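Local coordinates for protein aminoglycoside phosphotransferase (Mycobacterium smegmatis, PDB 6EF6) that phosphorylates (S)-1-amino-2-propanol, as a kinase of the aminoacetone utilization microcompartment with an aminoglycoside-phosphotransferase-like fold, at residues Gln32-His37 with Ser66-His71; Ser83-Leu88 with His125-Glu130. All coordinates share one frame; numbering follows the deposited sequence.

Interaction 1 (Gln32-His37 with Ser66-His71); sequences QQALTH and SILRVH. With BEZ (benzoic acid), chain B.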
ATOM      1  N   GLN A  32     -20.968  -8.270  10.892  1.00 38.68           N
ATOM      2  CA  GLN A  32     -22.377  -8.235  11.268  1.00 38.72           C
ATOM      3  C   GLN A  32     -22.575  -7.507  12.585  1.00 39.41           C
ATOM      4  O   GLN A  32     -23.489  -6.686  12.718  1.00 39.72           O
ATOM      5  CB  GLN A  32     -22.914  -9.661  11.390  1.00 46.62           C
ATOM      6  CG  GLN A  32     -23.333 -10.271  10.089  1.00 48.40           C
ATOM      7  CD  GLN A  32     -24.001 -11.619  10.301  1.00 63.27           C
ATOM      8  OE1 GLN A  32     -25.219 -11.707  10.442  1.00 71.15           O
ATOM      9  NE2 GLN A  32     -23.200 -12.674  10.345  1.00 71.44           N
ATOM     10  N   GLN A  33     -21.742  -7.813  13.588  1.00 41.11           N
ATOM     11  CA  GLN A  33     -21.815  -7.064  14.839  1.00 41.32           C
ATOM     12  C   GLN A  33     -21.717  -5.577  14.575  1.00 34.93           C
ATOM     13  O   GLN A  33     -22.426  -4.776  15.200  1.00 37.41           O
ATOM     14  CB  GLN A  33     -20.683  -7.466  15.781  1.00 52.05           C
ATOM     15  CG  GLN A  33     -20.759  -8.887  16.323  1.00 59.64           C
ATOM     16  CD  GLN A  33     -19.626  -9.179  17.289  1.00 64.02           C
ATOM     17  OE1 GLN A  33     -19.458  -8.482  18.291  1.00 67.55           O
ATOM     18  NE2 GLN A  33     -18.828 -10.195  16.981  1.00 65.29           N
ATOM     19  N   ALA A  34     -20.805  -5.181  13.686  1.00 32.68           N
ATOM     20  CA  ALA A  34     -20.569  -3.764  13.454  1.00 31.03           C
ATOM     21  C   ALA A  34     -21.777  -3.080  12.835  1.00 31.69           C
ATOM     22  O   ALA A  34     -21.983  -1.878  13.050  1.00 31.79           O
ATOM     23  CB  ALA A  34     -19.335  -3.570  12.559  1.00 29.71           C
ATOM     24  N   LEU A  35     -22.562  -3.802  12.044  1.00 33.28           N
ATOM     25  CA  LEU A  35     -23.728  -3.203  11.401  1.00 35.39           C
ATOM     26  C   LEU A  35     -24.673  -2.573  12.404  1.00 36.37           C
ATOM     27  O   LEU A  35     -25.352  -1.593  12.081  1.00 36.03           O
ATOM     28  CB  LEU A  35     -24.464  -4.231  10.545  1.00 42.06           C
ATOM     29  CG  LEU A  35     -23.708  -4.676   9.287  1.00 40.50           C
ATOM     30  CD1 LEU A  35     -24.532  -5.704   8.540  1.00 41.60           C
ATOM     31  CD2 LEU A  35     -23.367  -3.500   8.382  1.00 37.84           C
ATOM     32  N   THR A  36     -24.760  -3.109  13.615  1.00 35.25           N
ATOM     33  CA  THR A  36     -25.723  -2.526  14.538  1.00 36.40           C
ATOM     34  C   THR A  36     -25.346  -1.100  14.917  1.00 36.38           C
ATOM     35  O   THR A  36     -26.194  -0.378  15.461  1.00 36.91           O
ATOM     36  CB  THR A  36     -25.891  -3.378  15.798  1.00 38.18           C
ATOM     37  OG1 THR A  36     -24.685  -3.332  16.558  1.00 38.99           O
ATOM     38  CG2 THR A  36     -26.175  -4.802  15.436  1.00 39.07           C
ATOM     39  N   HIS A  37     -24.105  -0.686  14.665  1.00 33.88           N
ATOM     40  CA  HIS A  37     -23.654   0.660  15.023  1.00 33.28           C
ATOM     41  C   HIS A  37     -23.893   1.689  13.929  1.00 34.65           C
ATOM     42  O   HIS A  37     -23.579   2.862  14.120  1.00 35.84           O
ATOM     43  CB  HIS A  37     -22.180   0.626  15.421  1.00 32.11           C
ATOM     44  CG  HIS A  37     -21.952  -0.127  16.683  1.00 38.02           C
ATOM     45  ND1 HIS A  37     -21.826  -1.500  16.710  1.00 44.86           N
ATOM     46  CD2 HIS A  37     -21.902   0.283  17.971  1.00 43.66           C
ATOM     47  CE1 HIS A  37     -21.684  -1.898  17.961  1.00 46.62           C
ATOM     48  NE2 HIS A  37     -21.736  -0.838  18.748  1.00 47.76           N
ATOM     49  N   SER A  66     -22.571   0.514   0.535  1.00 30.07           N
ATOM     50  CA  SER A  66     -21.445   1.107   1.253  1.00 26.72           C
ATOM     51  C   SER A  66     -20.400   0.027   1.502  1.00 26.38           C
ATOM     52  O   SER A  66     -20.568  -1.120   1.095  1.00 28.24           O
ATOM     53  CB  SER A  66     -21.905   1.829   2.531  1.00 27.95           C
ATOM     54  OG  SER A  66     -22.610   0.959   3.407  1.00 30.81           O
ATOM     55  N   ILE A  67     -19.282   0.422   2.108  1.00 25.75           N
ATOM     56  CA  ILE A  67     -18.132  -0.457   2.279  1.00 27.66           C
ATOM     57  C   ILE A  67     -17.725  -0.523   3.744  1.00 26.90           C
ATOM     58  O   ILE A  67     -17.505   0.512   4.390  1.00 28.51           O
ATOM     59  CB  ILE A  67     -16.952  -0.018   1.396  1.00 27.17           C
ATOM     60  CG1 ILE A  67     -17.351  -0.224  -0.073  1.00 31.48           C
ATOM     61  CG2 ILE A  67     -15.727  -0.821   1.751  1.00 27.25           C
ATOM     62  CD1 ILE A  67     -16.425   0.440  -1.048  1.00 43.08           C
ATOM     63  N   LEU A  68     -17.595  -1.734   4.270  1.00 25.13           N
ATOM     64  CA  LEU A  68     -17.195  -1.919   5.660  1.00 28.03           C
ATOM     65  C   LEU A  68     -15.815  -2.577   5.716  1.00 26.00           C
ATOM     66  O   LEU A  68     -15.624  -3.668   5.163  1.00 29.69           O
ATOM     67  CB  LEU A  68     -18.239  -2.775   6.383  1.00 30.99           C
ATOM     68  CG  LEU A  68     -18.134  -2.832   7.887  1.00 36.49           C
ATOM     69  CD1 LEU A  68     -18.483  -1.508   8.511  1.00 34.63           C
ATOM     70  CD2 LEU A  68     -19.103  -3.917   8.400  1.00 41.14           C
ATOM     71  N   ARG A  69     -14.853  -1.932   6.367  1.00 25.12           N
ATOM     72  CA  ARG A  69     -13.499  -2.456   6.514  1.00 22.60           C
ATOM     73  C   ARG A  69     -13.280  -2.980   7.937  1.00 24.62           C
ATOM     74  O   ARG A  69     -13.321  -2.200   8.900  1.00 27.96           O
ATOM     75  CB  ARG A  69     -12.486  -1.349   6.215  1.00 26.62           C
ATOM     76  CG  ARG A  69     -11.034  -1.759   6.370  1.00 25.63           C
ATOM     77  CD  ARG A  69     -10.118  -0.601   5.968  1.00 25.43           C
ATOM     78  NE  ARG A  69     -10.063   0.415   6.997  1.00 24.10           N
ATOM     79  CZ  ARG A  69      -9.321   1.521   6.900  1.00 22.31           C
ATOM     80  NH1 ARG A  69      -8.645   1.798   5.778  1.00 22.09           N
ATOM     81  NH2 ARG A  69      -9.249   2.322   7.937  1.00 25.84           N
ATOM     82  N   VAL A  70     -13.020  -4.277   8.078  1.00 24.19           N
ATOM     83  CA  VAL A  70     -12.735  -4.891   9.377  1.00 25.95           C
ATOM     84  C   VAL A  70     -11.218  -5.048   9.505  1.00 27.04           C
ATOM     85  O   VAL A  70     -10.598  -5.828   8.779  1.00 27.98           O
ATOM     86  CB  VAL A  70     -13.447  -6.241   9.534  1.00 26.00           C
ATOM     87  CG1 VAL A  70     -13.081  -6.905  10.881  1.00 28.21           C
ATOM     88  CG2 VAL A  70     -14.964  -6.081   9.451  1.00 29.35           C
ATOM     89  N   HIS A  71     -10.600  -4.327  10.439  1.00 27.41           N
ATOM     90  CA  HIS A  71      -9.145  -4.329  10.544  1.00 26.62           C
ATOM     91  C   HIS A  71      -8.646  -5.641  11.115  1.00 29.59           C
ATOM     92  O   HIS A  71      -9.213  -6.194  12.065  1.00 30.60           O
ATOM     93  CB  HIS A  71      -8.692  -3.181  11.439  1.00 26.52           C
ATOM     94  CG  HIS A  71      -8.789  -1.848  10.782  1.00 23.20           C
ATOM     95  ND1 HIS A  71      -7.708  -1.252  10.180  1.00 24.48           N
ATOM     96  CD2 HIS A  71      -9.830  -1.004  10.611  1.00 24.00           C
ATOM     97  CE1 HIS A  71      -8.090  -0.099   9.653  1.00 25.08           C
ATOM     98  NE2 HIS A  71      -9.368   0.088   9.922  1.00 23.55           N
TER
HETATM   99  C   BEZ B 401      -9.965   0.289   2.471  1.00 33.55           C
HETATM  100  O1  BEZ B 401      -9.393   1.212   3.053  1.00 31.00           O
HETATM  101  O2  BEZ B 401      -9.608  -0.903   2.695  1.00 36.59           O
HETATM  102  C1  BEZ B 401     -11.059   0.623   1.516  1.00 28.18           C
HETATM  103  C2  BEZ B 401     -11.450  -0.288   0.553  1.00 32.25           C
HETATM  104  C3  BEZ B 401     -12.474   0.042  -0.327  1.00 35.12           C
HETATM  105  C4  BEZ B 401     -13.087   1.285  -0.245  1.00 34.21           C
HETATM  106  C5  BEZ B 401     -12.691   2.197   0.728  1.00 29.93           C
HETATM  107  C6  BEZ B 401     -11.672   1.865   1.595  1.00 33.39           C
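On one face of the five-stranded antiparallel sheet in the N-terminal lobe, Ala34 and Leu35 of helix 28-35 close on Leu68 of strand 64-70. The contact is small and wholly apolar, and a single methyl serves both partners: Leu68 CD2 lies 4.2 Å from Ala34 CB and 4.3 Å from Leu35 CD2. Leu68 extends toward the helix with CG anti to its backbone N (chi1 -168°), while Leu35 brings its CD2 branch to the same methyl at about a right angle to the approach of Ala34 CB. Val126 of the adjacent strand and Ala31 of the helix also touch Leu68.

Strand alternation sends the neighbouring side chains the other way, to the bound benzoate. Ile67 CD1 packs on the benzoate ring, 3.5 Å from C4. The Arg69 chain bends at chi3 (76°), so that the guanidinium edge meets the carboxylate; NH1 donates to benzoate O1 at 2.9 Å, in a bent bond of 137°. Its NH2 forms a salt bridge with Glu84 of helix 78-94, which would steady the guanidinium against the anion. This strand-to-helix ion pair recalls the lysine-glutamate pair of protein kinases, and the layout matches the N-lobe of the kinase-like phosphotransferase fold.

Interaction 2 (Ser83-Leu88 with His125-Glu130); sequences SELDWL and HVVHFE. With BEZ (benzoic acid), chain B.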
ATOM      1  N   SER A  83      -5.629   8.677  12.733  1.00 21.09           N
ATOM      2  CA  SER A  83      -4.689   9.494  11.979  1.00 21.22           C
ATOM      3  C   SER A  83      -4.804   9.267  10.472  1.00 20.05           C
ATOM      4  O   SER A  83      -4.704  10.221   9.689  1.00 22.56           O
ATOM      5  CB  SER A  83      -3.271   9.262  12.495  1.00 22.57           C
ATOM      6  OG  SER A  83      -3.130   9.830  13.797  1.00 25.54           O
ATOM      7  N   GLU A  84      -4.977   8.011  10.026  1.00 19.71           N
ATOM      8  CA  GLU A  84      -5.236   7.752   8.611  1.00 19.04           C
ATOM      9  C   GLU A  84      -6.458   8.539   8.183  1.00 18.47           C
ATOM     10  O   GLU A  84      -6.457   9.189   7.137  1.00 18.84           O
ATOM     11  CB  GLU A  84      -5.496   6.255   8.392  1.00 18.29           C
ATOM     12  CG  GLU A  84      -5.968   5.914   6.953  1.00 17.77           C
ATOM     13  CD  GLU A  84      -6.779   4.610   6.848  1.00 26.14           C
ATOM     14  OE1 GLU A  84      -6.929   3.899   7.864  1.00 23.72           O
ATOM     15  OE2 GLU A  84      -7.261   4.314   5.730  1.00 21.64           O
ATOM     16  N   LEU A  85      -7.538   8.432   8.964  1.00 19.28           N
ATOM     17  CA  LEU A  85      -8.794   9.096   8.617  1.00 20.40           C
ATOM     18  C   LEU A  85      -8.641  10.617   8.599  1.00 22.56           C
ATOM     19  O   LEU A  85      -9.277  11.280   7.786  1.00 23.45           O
ATOM     20  CB  LEU A  85      -9.940   8.635   9.540  1.00 21.91           C
ATOM     21  CG  LEU A  85     -10.178   7.098   9.575  1.00 20.99           C
ATOM     22  CD1 LEU A  85     -11.397   6.789  10.410  1.00 23.27           C
ATOM     23  CD2 LEU A  85     -10.274   6.455   8.201  1.00 22.68           C
ATOM     24  N   ASP A  86      -7.785  11.179   9.450  1.00 21.32           N
ATOM     25  CA  ASP A  86      -7.512  12.620   9.384  1.00 21.02           C
ATOM     26  C   ASP A  86      -6.828  12.999   8.073  1.00 22.76           C
ATOM     27  O   ASP A  86      -7.128  14.048   7.487  1.00 24.11           O
ATOM     28  CB  ASP A  86      -6.622  13.025  10.553  1.00 23.86           C
ATOM     29  CG  ASP A  86      -7.373  13.070  11.901  1.00 26.52           C
ATOM     30  OD1 ASP A  86      -8.629  13.138  11.884  1.00 27.03           O
ATOM     31  OD2 ASP A  86      -6.682  13.011  12.935  1.00 28.77           O
ATOM     32  N   TRP A  87      -5.914  12.151   7.554  1.00 19.78           N
ATOM     33  CA  TRP A  87      -5.351  12.458   6.250  1.00 19.34           C
ATOM     34  C   TRP A  87      -6.419  12.369   5.167  1.00 21.29           C
ATOM     35  O   TRP A  87      -6.472  13.226   4.264  1.00 20.80           O
ATOM     36  CB  TRP A  87      -4.169  11.550   5.928  1.00 18.59           C
ATOM     37  CG  TRP A  87      -3.339  12.009   4.765  1.00 18.09           C
ATOM     38  CD1 TRP A  87      -3.286  13.258   4.241  1.00 18.56           C
ATOM     39  CD2 TRP A  87      -2.433  11.223   3.958  1.00 16.21           C
ATOM     40  NE1 TRP A  87      -2.430  13.308   3.176  1.00 18.02           N
ATOM     41  CE2 TRP A  87      -1.896  12.064   2.957  1.00 16.68           C
ATOM     42  CE3 TRP A  87      -2.061   9.892   3.970  1.00 17.05           C
ATOM     43  CZ2 TRP A  87      -0.963  11.646   2.039  1.00 16.82           C
ATOM     44  CZ3 TRP A  87      -1.156   9.454   3.029  1.00 17.36           C
ATOM     45  CH2 TRP A  87      -0.620  10.319   2.052  1.00 15.84           C
ATOM     46  N   LEU A  88      -7.273  11.335   5.220  1.00 20.55           N
ATOM     47  CA  LEU A  88      -8.327  11.245   4.216  1.00 22.72           C
ATOM     48  C   LEU A  88      -9.195  12.486   4.230  1.00 22.11           C
ATOM     49  O   LEU A  88      -9.557  13.005   3.167  1.00 23.35           O
ATOM     50  CB  LEU A  88      -9.216  10.005   4.423  1.00 21.67           C
ATOM     51  CG  LEU A  88      -8.576   8.644   4.374  1.00 21.35           C
ATOM     52  CD1 LEU A  88      -9.635   7.544   4.550  1.00 23.53           C
ATOM     53  CD2 LEU A  88      -7.796   8.445   3.088  1.00 22.76           C
ATOM     54  N   HIS A 125     -11.234  -3.380  15.297  1.00 28.65           N
ATOM     55  CA  HIS A 125     -11.630  -2.061  14.836  1.00 30.60           C
ATOM     56  C   HIS A 125     -12.226  -2.142  13.434  1.00 31.56           C
ATOM     57  O   HIS A 125     -11.795  -2.949  12.593  1.00 28.56           O
ATOM     58  CB  HIS A 125     -10.425  -1.111  14.880  1.00 35.01           C
ATOM     59  CG  HIS A 125      -9.622  -1.245  16.138  1.00 40.93           C
ATOM     60  ND1 HIS A 125     -10.168  -1.068  17.393  1.00 37.83           N
ATOM     61  CD2 HIS A 125      -8.323  -1.576  16.336  1.00 42.11           C
ATOM     62  CE1 HIS A 125      -9.243  -1.288  18.308  1.00 40.79           C
ATOM     63  NE2 HIS A 125      -8.111  -1.581  17.693  1.00 45.33           N
ATOM     64  N   VAL A 126     -13.234  -1.306  13.197  1.00 27.34           N
ATOM     65  CA  VAL A 126     -13.998  -1.293  11.961  1.00 28.25           C
ATOM     66  C   VAL A 126     -14.154   0.154  11.507  1.00 28.77           C
ATOM     67  O   VAL A 126     -14.367   1.045  12.330  1.00 27.82           O
ATOM     68  CB  VAL A 126     -15.368  -1.970  12.208  1.00 33.68           C
ATOM     69  CG1 VAL A 126     -16.160  -1.987  10.960  1.00 31.73           C
ATOM     70  CG2 VAL A 126     -15.156  -3.401  12.739  1.00 29.24           C
ATOM     71  N   VAL A 127     -14.035   0.395  10.204  1.00 25.83           N
ATOM     72  CA  VAL A 127     -14.361   1.694   9.614  1.00 23.34           C
ATOM     73  C   VAL A 127     -15.333   1.473   8.456  1.00 24.01           C
ATOM     74  O   VAL A 127     -15.179   0.529   7.676  1.00 26.90           O
ATOM     75  CB  VAL A 127     -13.102   2.485   9.161  1.00 22.93           C
ATOM     76  CG1 VAL A 127     -13.521   3.832   8.631  1.00 22.36           C
ATOM     77  CG2 VAL A 127     -12.123   2.622  10.283  1.00 23.39           C
ATOM     78  N   HIS A 128     -16.355   2.320   8.367  1.00 25.71           N
ATOM     79  CA  HIS A 128     -17.388   2.267   7.337  1.00 25.05           C
ATOM     80  C   HIS A 128     -17.151   3.408   6.359  1.00 23.53           C
ATOM     81  O   HIS A 128     -16.910   4.543   6.783  1.00 24.77           O
ATOM     82  CB  HIS A 128     -18.752   2.397   8.007  1.00 26.63           C
ATOM     83  CG  HIS A 128     -19.923   2.018   7.153  1.00 26.86           C
ATOM     84  ND1 HIS A 128     -21.210   2.058   7.646  1.00 34.05           N
ATOM     85  CD2 HIS A 128     -20.024   1.555   5.885  1.00 33.46           C
ATOM     86  CE1 HIS A 128     -22.055   1.660   6.716  1.00 37.01           C
ATOM     87  NE2 HIS A 128     -21.365   1.335   5.640  1.00 33.97           N
ATOM     88  N   PHE A 129     -17.172   3.115   5.062  1.00 25.64           N
ATOM     89  CA  PHE A 129     -16.962   4.114   4.022  1.00 22.64           C
ATOM     90  C   PHE A 129     -18.147   4.164   3.063  1.00 24.71           C
ATOM     91  O   PHE A 129     -18.848   3.161   2.869  1.00 25.75           O
ATOM     92  CB  PHE A 129     -15.705   3.766   3.193  1.00 24.58           C
ATOM     93  CG  PHE A 129     -14.413   3.767   3.987  1.00 24.62           C
ATOM     94  CD1 PHE A 129     -13.771   4.962   4.296  1.00 22.05           C
ATOM     95  CD2 PHE A 129     -13.827   2.565   4.393  1.00 27.42           C
ATOM     96  CE1 PHE A 129     -12.561   4.957   5.004  1.00 22.88           C
ATOM     97  CE2 PHE A 129     -12.642   2.543   5.113  1.00 24.19           C
ATOM     98  CZ  PHE A 129     -11.983   3.744   5.397  1.00 23.23           C
ATOM     99  N   GLU A 130     -18.323   5.315   2.397  1.00 25.65           N
ATOM    100  CA  GLU A 130     -19.322   5.411   1.345  1.00 27.27           C
ATOM    101  C   GLU A 130     -18.902   4.543   0.168  1.00 31.84           C
ATOM    102  O   GLU A 130     -17.721   4.204  -0.001  1.00 25.29           O
ATOM    103  CB  GLU A 130     -19.516   6.862   0.896  1.00 30.48           C
ATOM    104  CG  GLU A 130     -20.023   7.775   2.009  1.00 37.41           C
ATOM    105  CD  GLU A 130     -20.420   9.163   1.538  1.00 44.89           C
ATOM    106  OE1 GLU A 130     -20.187   9.501   0.358  1.00 45.68           O
ATOM    107  OE2 GLU A 130     -20.959   9.928   2.368  1.00 46.05           O
TER
HETATM  108  C   BEZ B 401      -9.965   0.289   2.471  1.00 33.55           C
HETATM  109  O1  BEZ B 401      -9.393   1.212   3.053  1.00 31.00           O
HETATM  110  O2  BEZ B 401      -9.608  -0.903   2.695  1.00 36.59           O
HETATM  111  C1  BEZ B 401     -11.059   0.623   1.516  1.00 28.18           C
HETATM  112  C2  BEZ B 401     -11.450  -0.288   0.553  1.00 32.25           C
HETATM  113  C3  BEZ B 401     -12.474   0.042  -0.327  1.00 35.12           C
HETATM  114  C4  BEZ B 401     -13.087   1.285  -0.245  1.00 34.21           C
HETATM  115  C5  BEZ B 401     -12.691   2.197   0.728  1.00 29.93           C
HETATM  116  C6  BEZ B 401     -11.672   1.865   1.595  1.00 33.39           C
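Leu85 and Val127 reach for each other tip to tip, whereas Leu88 crosses Phe129 at about a right angle; both pairings belong to the junction of helix 78-94 with strand 124-130. The first pair meets through both leucine methyls, since Val127 CG1 stands 4.1 Å from Leu85 CD1 and 4.2 Å from Leu85 CD2. With CG1 anti to its backbone N (chi1 -177°), Val127 can touch both Leu85 and, along its own strand, the Phe129 ring.

The same methyl has a second role. Val127 CG1 also rests over one face of the Phe129 ring, 3.6 Å above its plane and offset toward the rim. Benzoate occupies the opposite face, with C6 3.5 Å above the ring plane, again near the rim. The aromatic ring is therefore held between an aliphatic branch of its own strand and the ligand, with the ring planes of Phe129 and benzoate inclined by about 30°. The leucines meet Phe129 at CE1, on an oblique line: Leu88 CD1 comes to 3.9 Å and Leu85 CD2 to 4.2 Å. Leu85 consequently bridges Val127 and Phe129, two residues apart on the strand, while Leu88, one helical turn on, adds to the Phe129 end.

All four side chains are buried, and the short axes run nearly parallel (15°), 11.9 Å apart at their closest. Strand 124-130 lies in the sheet between strands 64-70 and 112-114, with helix 78-94 on one face. On the other, Val126 packs against Ile30 and Ala34 of helix 28-35. Phe253 touches Leu88 and Glu84, and Trp87 turns to His160 of helix 147-163, so the helix has the sheet on one side and helix 147-163 on another.

Both interactions are buried and apolar, and both seat a helix on the same antiparallel sheet, through the adjacent strands 64-70 and 124-130. Interaction 1 lies farther from the chain centre (about 22 Å from contact centre to chain centre, against 15 Å) and relies on aliphatic carbon alone; interaction 2 adds an aromatic ring that also lines the benzoate pocket. The strands are tied directly: Ile67 O and Phe129 N are 2.7 Å apart, a probable hydrogen bond, as is the 2.6 Å approach of Ser66 OG to His128 NE2. Residues 66-71 and 125-130 thus form one wall, sandwiched by two helices, with the ligand on the side of helix 78-94.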